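Local coordinates for hypothetical transcriptional regulator yurK (PDB 2IKK), which is an uncharacterised GntR-type regulator that probably binds DNA to control transcription, seen here as its C-terminal UTRA domain, at residues 59-64 and 95-100. Sequence-based numbering, arbitrary orientation.
Sequences VELKRI and VSMHDI. With SO4 (sulfate ion), chain C.
R63 reaches from its strand to the start of helix 97-105, joined to it by a sulfate ion. Its CB heads toward the helix. The chain runs on through CG and CD and bends about the CG-CD bond (chi3 -61°), which turns the guanidinium edge to the sulfate. R63 NH1 donates to sulfate O1 at 2.7 Å, and R63 NH2 to sulfate O3 at 3.1 Å. NH2 of R63 also forms a salt bridge with E75. R63 NH1 also lies 3.8 Å from CG of M97. Water 1 accepts from NH1 and donates to V95 O, bridging the segments.

The helix start grips the same ion. M97 N donates to sulfate O1 at 2.7 Å. Backbone N and ring ND1 of H98 both donate to O4, which lies at the ring edge. S96 is the N-cap, its OG taking the D99 N-H at 3.0 Å. Beside it, L61 CD2 packs on M97 CG at 4.0 Å. A leucine in place of R63 would probably leave the sulfate without its arginine contacts and cost E75 this salt bridge.

The sulfate probably comes from the crystallisation liquor, but the site is consistent with the effector pocket of UTRA domains. Strand 57-66 runs between strands 33-41 and 71-80, with helix 97-105 against this sheet.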
loop_
_atom_site.group_PDB
_atom_site.type_symbol
_atom_site.label_atom_id
_atom_site.label_comp_id
_atom_site.label_asym_id
_atom_site.label_seq_id
_atom_site.Cartn_x
_atom_site.Cartn_y
_atom_site.Cartn_z
ATOM N N VAL A 59 -6.799 -21.085 -15.949
ATOM C CA VAL A 59 -6.577 -20.208 -17.084
ATOM C C VAL A 59 -5.645 -19.091 -16.577
ATOM O O VAL A 59 -5.977 -18.439 -15.591
ATOM C CB VAL A 59 -7.913 -19.585 -17.565
ATOM C CG1 VAL A 59 -7.672 -18.562 -18.607
ATOM C CG2 VAL A 59 -8.800 -20.701 -18.094
ATOM N N GLU A 60 -4.485 -18.901 -17.229
ATOM C CA GLU A 60 -3.534 -17.807 -16.859
ATOM C C GLU A 60 -3.742 -16.638 -17.787
ATOM O O GLU A 60 -3.395 -16.716 -18.962
ATOM C CB GLU A 60 -2.094 -18.338 -16.894
ATOM C CG GLU A 60 -1.053 -17.268 -16.447
ATOM C CD GLU A 60 0.318 -17.870 -16.262
ATOM O OE1 GLU A 60 0.914 -18.095 -17.314
ATOM O OE2 GLU A 60 0.737 -18.209 -15.118
ATOM N N LEU A 61 -4.415 -15.603 -17.305
ATOM C CA LEU A 61 -4.774 -14.519 -18.138
ATOM C C LEU A 61 -3.755 -13.431 -17.846
ATOM O O LEU A 61 -3.629 -12.974 -16.712
ATOM C CB LEU A 61 -6.176 -14.035 -17.775
ATOM C CG LEU A 61 -6.567 -12.649 -18.299
ATOM C CD1 LEU A 61 -6.647 -12.733 -19.792
ATOM C CD2 LEU A 61 -7.855 -12.063 -17.743
ATOM N N LYS A 62 -3.080 -12.983 -18.893
ATOM C CA LYS A 62 -2.135 -11.826 -18.800
ATOM C C LYS A 62 -2.674 -10.589 -19.548
ATOM O O LYS A 62 -3.107 -10.644 -20.717
ATOM C CB LYS A 62 -0.749 -12.209 -19.312
ATOM C CG LYS A 62 -0.172 -13.357 -18.527
ATOM C CD LYS A 62 1.262 -13.679 -18.983
ATOM C CE LYS A 62 1.952 -14.638 -18.012
ATOM N NZ LYS A 62 3.162 -15.174 -18.730
ATOM N N ARG A 63 -2.731 -9.480 -18.829
ATOM C CA ARG A 63 -3.204 -8.261 -19.418
ATOM C C ARG A 63 -2.324 -7.077 -19.040
ATOM O O ARG A 63 -1.742 -7.079 -17.993
ATOM C CB ARG A 63 -4.611 -7.979 -18.960
ATOM C CG ARG A 63 -5.652 -9.100 -19.410
ATOM C CD ARG A 63 -7.158 -8.702 -19.167
ATOM N NE ARG A 63 -7.444 -8.463 -17.750
ATOM C CZ ARG A 63 -8.643 -8.125 -17.232
ATOM N NH1 ARG A 63 -9.742 -7.997 -17.996
ATOM N NH2 ARG A 63 -8.765 -7.925 -15.908
ATOM N N ILE A 64 -2.331 -6.050 -19.874
ATOM C CA ILE A 64 -1.627 -4.793 -19.525
ATOM C C ILE A 64 -2.647 -3.721 -19.483
ATOM O O ILE A 64 -3.499 -3.641 -20.373
ATOM C CB ILE A 64 -0.513 -4.448 -20.547
ATOM C CG1 ILE A 64 0.462 -5.608 -20.619
ATOM C CG2 ILE A 64 0.377 -3.241 -20.051
ATOM C CD1 ILE A 64 1.543 -5.484 -21.733
ATOM N N VAL A 95 -13.062 -7.131 -22.544
ATOM C CA VAL A 95 -14.049 -7.921 -21.830
ATOM C C VAL A 95 -13.858 -7.658 -20.332
ATOM O O VAL A 95 -12.733 -7.625 -19.840
ATOM C CB VAL A 95 -13.944 -9.430 -22.219
ATOM C CG1 VAL A 95 -14.783 -10.359 -21.291
ATOM C CG2 VAL A 95 -14.306 -9.673 -23.714
ATOM N N SER A 96 -14.969 -7.462 -19.635
ATOM C CA SER A 96 -14.948 -7.364 -18.219
ATOM C C SER A 96 -15.067 -8.792 -17.655
ATOM O O SER A 96 -16.107 -9.457 -17.815
ATOM C CB SER A 96 -16.118 -6.500 -17.750
ATOM O OG SER A 96 -16.303 -6.723 -16.364
HETATM N N MSE A 97 -13.999 -9.266 -17.001
HETATM C CA MSE A 97 -14.056 -10.595 -16.436
HETATM C C MSE A 97 -15.081 -10.655 -15.292
HETATM O O MSE A 97 -15.722 -11.665 -15.049
HETATM C CB MSE A 97 -12.673 -11.086 -16.014
HETATM C CG MSE A 97 -11.694 -11.215 -17.229
HETATM SE SE MSE A 97 -12.328 -12.381 -18.633
HETATM C CE MSE A 97 -12.098 -14.168 -17.752
ATOM N N HIS A 98 -15.302 -9.542 -14.629
ATOM C CA HIS A 98 -16.337 -9.538 -13.591
ATOM C C HIS A 98 -17.709 -9.725 -14.195
ATOM O O HIS A 98 -18.521 -10.519 -13.694
ATOM C CB HIS A 98 -16.246 -8.300 -12.747
ATOM C CG HIS A 98 -15.212 -8.419 -11.681
ATOM N ND1 HIS A 98 -13.863 -8.333 -11.956
ATOM C CD2 HIS A 98 -15.309 -8.681 -10.361
ATOM C CE1 HIS A 98 -13.173 -8.523 -10.846
ATOM N NE2 HIS A 98 -14.025 -8.763 -9.865
ATOM N N ASP A 99 -17.926 -9.098 -15.351
ATOM C CA ASP A 99 -19.144 -9.360 -16.143
ATOM C C ASP A 99 -19.349 -10.817 -16.576
ATOM O O ASP A 99 -20.468 -11.336 -16.489
ATOM C CB ASP A 99 -19.128 -8.453 -17.378
ATOM C CG ASP A 99 -19.682 -7.090 -17.095
ATOM O OD1 ASP A 99 -20.014 -6.802 -15.904
ATOM O OD2 ASP A 99 -19.793 -6.311 -18.074
ATOM N N ILE A 100 -18.259 -11.487 -16.990
ATOM C CA ILE A 100 -18.287 -12.894 -17.416
ATOM C C ILE A 100 -18.637 -13.733 -16.198
ATOM O O ILE A 100 -19.540 -14.542 -16.244
ATOM C CB ILE A 100 -16.898 -13.334 -18.011
ATOM C CG1 ILE A 100 -16.690 -12.638 -19.363
ATOM C CG2 ILE A 100 -16.757 -14.846 -18.158
ATOM C CD1 ILE A 100 -17.941 -12.662 -20.347
HETATM S S SO4 C . -12.252 -6.779 -15.204
HETATM O O1 SO4 C . -11.906 -7.609 -16.357
HETATM O O2 SO4 C . -12.721 -5.460 -15.638
HETATM O O3 SO4 C . -11.105 -6.653 -14.344
HETATM O O4 SO4 C . -13.393 -7.354 -14.443
HETATM O O HOH W 1 -10.229 -8.268 -20.708
HETATM O O HOH W 2 -12.018 -5.459 -17.914
#